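Local coordinates for DUF4875 domain-containing protein (Desulfovibrio piger, PDB 4LG3) that is of unknown function but carries a DUF4875 domain, of the CamS-like clan, in which a mixed beta sheet is combined with helices, at residues R46-V51 / R121-A125; S52-A57 / A118-G122. All blocks are in the same frame, centred on the assembly; numbering follows the deposited sequence.

Interaction 1 (R46-V51 / R121-A125); sequences RDSSTV and RGLTA. With SO4 (sulfate ion), chain E.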
loop_
_atom_site.group_PDB
_atom_site.type_symbol
_atom_site.label_atom_id
_atom_site.label_comp_id
_atom_site.label_asym_id
_atom_site.label_seq_id
_atom_site.Cartn_x
_atom_site.Cartn_y
_atom_site.Cartn_z
ATOM N N ARG A 46 -1.210 -13.376 -4.398
ATOM C CA ARG A 46 0.004 -13.952 -4.962
ATOM C C ARG A 46 0.589 -13.104 -6.096
ATOM O O ARG A 46 1.803 -12.986 -6.183
ATOM C CB ARG A 46 -0.262 -15.393 -5.432
ATOM C CG ARG A 46 -0.580 -16.350 -4.284
ATOM C CD ARG A 46 -0.491 -17.795 -4.704
ATOM N NE ARG A 46 -1.808 -18.427 -4.745
ATOM C CZ ARG A 46 -2.165 -19.483 -4.013
ATOM N NH1 ARG A 46 -1.309 -20.033 -3.157
ATOM N NH2 ARG A 46 -3.384 -19.991 -4.123
ATOM N N ASP A 47 -0.266 -12.531 -6.956
ATOM C CA ASP A 47 0.145 -11.714 -8.096
ATOM C C ASP A 47 -0.915 -10.648 -8.377
ATOM O O ASP A 47 -2.048 -10.991 -8.656
ATOM C CB ASP A 47 0.374 -12.618 -9.335
ATOM C CG ASP A 47 1.173 -12.007 -10.484
ATOM O OD1 ASP A 47 0.780 -10.926 -10.975
ATOM O OD2 ASP A 47 2.158 -12.646 -10.935
ATOM N N SER A 48 -0.552 -9.370 -8.294
ATOM C CA SER A 48 -1.472 -8.257 -8.573
ATOM C C SER A 48 -1.061 -7.469 -9.864
ATOM O O SER A 48 -1.593 -6.380 -10.121
ATOM C CB SER A 48 -1.566 -7.311 -7.368
ATOM O OG SER A 48 -0.310 -6.911 -6.847
ATOM N N SER A 49 -0.195 -8.052 -10.714
ATOM C CA SER A 49 0.283 -7.339 -11.914
ATOM C C SER A 49 -0.815 -7.094 -12.967
ATOM O O SER A 49 -0.638 -6.227 -13.841
ATOM C CB SER A 49 1.471 -8.050 -12.545
ATOM O OG SER A 49 1.125 -9.389 -12.844
ATOM N N THR A 50 -1.957 -7.800 -12.842
ATOM C CA THR A 50 -3.109 -7.647 -13.747
ATOM C C THR A 50 -4.180 -6.729 -13.143
ATOM O O THR A 50 -5.187 -6.479 -13.790
ATOM C CB THR A 50 -3.707 -8.995 -14.109
ATOM O OG1 THR A 50 -4.109 -9.659 -12.903
ATOM C CG2 THR A 50 -2.754 -9.842 -14.923
ATOM N N VAL A 51 -3.950 -6.223 -11.922
ATOM C CA VAL A 51 -4.834 -5.279 -11.239
ATOM C C VAL A 51 -4.514 -3.881 -11.808
ATOM O O VAL A 51 -3.360 -3.455 -11.774
ATOM C CB VAL A 51 -4.715 -5.344 -9.688
ATOM C CG1 VAL A 51 -5.696 -4.395 -9.022
ATOM C CG2 VAL A 51 -4.944 -6.765 -9.183
ATOM N N ARG A 121 -0.003 -0.390 -12.020
ATOM C CA ARG A 121 -0.335 -1.827 -11.864
ATOM C C ARG A 121 0.133 -2.346 -10.517
ATOM O O ARG A 121 0.934 -1.678 -9.854
ATOM C CB ARG A 121 0.343 -2.660 -12.973
ATOM C CG ARG A 121 1.875 -2.542 -13.001
ATOM C CD ARG A 121 2.518 -3.688 -13.755
ATOM N NE ARG A 121 3.979 -3.581 -13.817
ATOM C CZ ARG A 121 4.823 -4.229 -13.018
ATOM N NH1 ARG A 121 4.367 -5.037 -12.071
ATOM N NH2 ARG A 121 6.129 -4.085 -13.171
ATOM N N GLY A 122 -0.298 -3.556 -10.161
ATOM C CA GLY A 122 0.199 -4.253 -8.978
ATOM C C GLY A 122 1.487 -4.987 -9.312
ATOM O O GLY A 122 2.062 -4.771 -10.381
ATOM N N LEU A 123 1.949 -5.889 -8.446
ATOM C CA LEU A 123 3.240 -6.551 -8.687
ATOM C C LEU A 123 3.112 -8.036 -9.006
ATOM O O LEU A 123 2.145 -8.688 -8.611
ATOM C CB LEU A 123 4.187 -6.362 -7.465
ATOM C CG LEU A 123 4.342 -4.933 -6.844
ATOM C CD1 LEU A 123 5.422 -4.920 -5.795
ATOM C CD2 LEU A 123 4.674 -3.861 -7.900
ATOM N N THR A 124 4.108 -8.573 -9.726
ATOM C CA THR A 124 4.159 -9.994 -10.087
ATOM C C THR A 124 4.585 -10.796 -8.862
ATOM O O THR A 124 5.185 -10.240 -7.938
ATOM C CB THR A 124 5.127 -10.247 -11.269
ATOM O OG1 THR A 124 6.462 -9.960 -10.865
ATOM C CG2 THR A 124 4.795 -9.443 -12.498
ATOM N N ALA A 125 4.337 -12.102 -8.873
ATOM C CA ALA A 125 4.769 -12.992 -7.786
ATOM C C ALA A 125 6.282 -12.871 -7.569
ATOM O O ALA A 125 6.736 -12.860 -6.425
ATOM C CB ALA A 125 4.396 -14.429 -8.106
HETATM S S SO4 E . -5.825 -21.309 -5.613
HETATM O O1 SO4 E . -7.250 -21.651 -5.582
HETATM O O2 SO4 E . -5.075 -22.085 -4.608
HETATM O O3 SO4 E . -5.279 -21.611 -6.942
HETATM O O4 SO4 E . -5.710 -19.875 -5.331
#
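Ser48 and Leu123 grip each other through two hydrogen bonds. Ser48 N donates to Leu123 O (2.8 Å), approaching at a C=O...N angle of 157° and somewhat off the carbonyl plane. In the other direction Leu123 N donates to Ser48 OG at 3.0 Å; with chi1 at 49° the hydroxyl is held between its own backbone N and carbonyl carbon, where it can meet that N-H. A weak bond from Gly122 N to Val51 O (3.5 Å) extends the set towards the end of the Ser48-Val51 type I turn.

Of the charged side chains, Asp47 is the one that bonds across. Its OD2 accepts from Ala125 N at 3.0 Å, the donor standing above the carboxylate plane, 70° out of it. Its other oxygen, OD1, accepts from Ser49 N nearly along the C-O axis, closing an Asx turn. The guanidinium of Arg121 folds back, NH1 donating to Gly122 O in the carbonyl plane, while Glu127 supplies its salt bridge. Far from this junction, Arg46 NH2 holds sulfate O4 at the guanidinium edge (2.6 Å); the ion, which Lys38 N also binds, probably comes from the crystallisation liquor.

The backbones come tightly together where Gly122 CA lies 3.0 Å from Ser48 O, and Gly122 has no side chain there; more ordinary packing brings Thr124 CG2 to Ser49 CB at 3.6 Å. Leu123 turns its side chain to Leu128 and Gln131 of helix 125-137.

Thr124 is the N-cap of that helix, and its own N-H is taken by Glu127. The carboxylate of Asp47 beside the first turn probably interacts favourably with the helix dipole. The arrangement is that of a turn docked against the N-terminal start of a helix by backbone N-H groups that find main-chain and side-chain acceptors alike.

Interaction 2 (S52-A57 / A118-G122); sequences SKRQLA and ATPRG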
loop_
_atom_site.group_PDB
_atom_site.type_symbol
_atom_site.label_atom_id
_atom_site.label_comp_id
_atom_site.label_asym_id
_atom_site.label_seq_id
_atom_site.Cartn_x
_atom_site.Cartn_y
_atom_site.Cartn_z
ATOM N N SER A 52 -5.524 -3.215 -12.406
ATOM C CA SER A 52 -5.357 -1.885 -12.980
ATOM C C SER A 52 -5.191 -0.795 -11.897
ATOM O O SER A 52 -5.512 -1.009 -10.724
ATOM C CB SER A 52 -6.539 -1.544 -13.870
ATOM O OG SER A 52 -7.719 -1.428 -13.100
ATOM N N LYS A 53 -4.706 0.381 -12.322
ATOM C CA LYS A 53 -4.548 1.573 -11.500
ATOM C C LYS A 53 -5.921 1.967 -10.942
ATOM O O LYS A 53 -6.037 2.336 -9.765
ATOM C CB LYS A 53 -3.966 2.717 -12.362
ATOM C CG LYS A 53 -3.633 3.961 -11.570
ATOM C CD LYS A 53 -3.161 5.092 -12.441
ATOM C CE LYS A 53 -2.925 6.325 -11.603
ATOM N NZ LYS A 53 -2.385 7.445 -12.410
ATOM N N ARG A 54 -6.954 1.869 -11.803
ATOM C CA ARG A 54 -8.332 2.190 -11.475
ATOM C C ARG A 54 -8.841 1.261 -10.361
ATOM O O ARG A 54 -9.478 1.733 -9.426
ATOM C CB ARG A 54 -9.200 2.115 -12.741
ATOM C CG ARG A 54 -10.635 2.601 -12.580
ATOM C CD ARG A 54 -10.753 4.104 -12.459
ATOM N NE ARG A 54 -12.139 4.574 -12.405
ATOM C CZ ARG A 54 -12.861 4.674 -11.291
ATOM N NH1 ARG A 54 -12.348 4.299 -10.118
ATOM N NH2 ARG A 54 -14.105 5.137 -11.341
ATOM N N GLN A 55 -8.503 -0.026 -10.415
ATOM C CA GLN A 55 -8.902 -1.001 -9.402
ATOM C C GLN A 55 -8.187 -0.747 -8.070
ATOM O O GLN A 55 -8.808 -0.873 -7.021
ATOM C CB GLN A 55 -8.629 -2.409 -9.903
ATOM C CG GLN A 55 -9.685 -2.880 -10.893
ATOM C CD GLN A 55 -9.315 -4.163 -11.580
ATOM O OE1 GLN A 55 -8.147 -4.540 -11.664
ATOM N NE2 GLN A 55 -10.306 -4.862 -12.102
ATOM N N LEU A 56 -6.899 -0.352 -8.117
ATOM C CA LEU A 56 -6.117 -0.024 -6.931
ATOM C C LEU A 56 -6.706 1.207 -6.237
ATOM O O LEU A 56 -6.862 1.210 -5.020
ATOM C CB LEU A 56 -4.619 0.195 -7.278
ATOM C CG LEU A 56 -3.836 -1.030 -7.842
ATOM C CD1 LEU A 56 -2.457 -0.617 -8.286
ATOM C CD2 LEU A 56 -3.751 -2.161 -6.826
ATOM N N ALA A 57 -7.066 2.238 -7.019
ATOM C CA ALA A 57 -7.710 3.467 -6.540
ATOM C C ALA A 57 -9.091 3.159 -5.936
ATOM O O ALA A 57 -9.371 3.591 -4.823
ATOM C CB ALA A 57 -7.842 4.471 -7.677
ATOM N N ALA A 118 -1.882 6.018 -6.905
ATOM C CA ALA A 118 -2.011 4.626 -7.318
ATOM C C ALA A 118 -0.912 4.309 -8.312
ATOM O O ALA A 118 -0.549 5.166 -9.122
ATOM C CB ALA A 118 -3.388 4.344 -7.914
ATOM N N THR A 119 -0.333 3.111 -8.205
ATOM C CA THR A 119 0.706 2.652 -9.129
ATOM C C THR A 119 0.008 2.271 -10.459
ATOM O O THR A 119 -1.172 1.901 -10.434
ATOM C CB THR A 119 1.497 1.476 -8.519
ATOM O OG1 THR A 119 0.588 0.484 -8.062
ATOM C CG2 THR A 119 2.421 1.885 -7.400
ATOM N N PRO A 120 0.691 2.292 -11.626
ATOM C CA PRO A 120 -0.017 1.921 -12.883
ATOM C C PRO A 120 -0.515 0.469 -12.916
ATOM O O PRO A 120 -1.367 0.146 -13.732
ATOM C CB PRO A 120 1.015 2.185 -13.982
ATOM C CG PRO A 120 2.335 2.310 -13.290
ATOM C CD PRO A 120 2.079 2.741 -11.880
ATOM N N ARG A 121 -0.003 -0.390 -12.020
ATOM C CA ARG A 121 -0.335 -1.827 -11.864
ATOM C C ARG A 121 0.133 -2.346 -10.517
ATOM O O ARG A 121 0.934 -1.678 -9.854
ATOM C CB ARG A 121 0.343 -2.660 -12.973
ATOM C CG ARG A 121 1.875 -2.542 -13.001
ATOM C CD ARG A 121 2.518 -3.688 -13.755
ATOM N NE ARG A 121 3.979 -3.581 -13.817
ATOM C CZ ARG A 121 4.823 -4.229 -13.018
ATOM N NH1 ARG A 121 4.367 -5.037 -12.071
ATOM N NH2 ARG A 121 6.129 -4.085 -13.171
ATOM N N GLY A 122 -0.298 -3.556 -10.161
ATOM C CA GLY A 122 0.199 -4.253 -8.978
ATOM C C GLY A 122 1.487 -4.987 -9.312
ATOM O O GLY A 122 2.062 -4.771 -10.381
HETATM O O HOH W 1 -3.793 0.352 -15.217
#
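Lys53 meets flat peptide groups, not rings: its side chain runs alongside the backbone of Ala118 and Thr119, with CG 3.4 Å from Thr119 O and CE beside Ala118 O. With CG anti to the backbone N (chi1 -174°) and the chain extended beyond it, the methylenes follow the loop and deliver NZ to Glu175, as a salt bridge, and to Pro176 O. The amide of Gln55 works within its own segment: its OE1 takes the N-H of Ser52 from 31° off the carbonyl plane, while Ser52 OG caps Gln55 N at 3.1 Å. This reciprocal pair is a capping box, which fixes the start of helix 53-71.

Side-chain carbons of the helix make the direct touch, against loop oxygens as much as against Ala118 CB. The latter sits 3.7 Å from Lys53 CG, with Leu56 CB and Ala57 CB further off. The side chains of Leu56 and Thr119 cross obliquely, and the methyl CD1 comes within 3.2 Å of Thr119 OG1. That hydroxyl has both Arg121 O and Leu93 O as possible acceptors.

One water joins the backbones, accepting from Lys53 N at 3.0 Å and donating to Pro120 O at 2.9 Å. Carbon atoms set against carbonyl and hydroxyl oxygens therefore help seat the helix on the loop, while a water satisfies a first-turn N-H and the lysine charge is paired beyond the contact.

From the N terminus the chain leaves strand 42-44, makes the turn of residues 46-51 and runs directly through Ser52 into helix 53-71. It then builds strands 75-81, 92-98 and 113-118 before returning. Interaction 2 closes the inner of two loops when 118-122 meets the start of the helix. Interaction 1 closes the outer one, as 121-125 meets 46-51, so the two nest without crossing. Arg121 and Gly122 belong to both, and Val51 CG1 touches Leu56 CD2 (3.7 Å) where they adjoin. Together they bring the approaches to helices 53-71 and 125-137 side by side, at the end of strand 113-118.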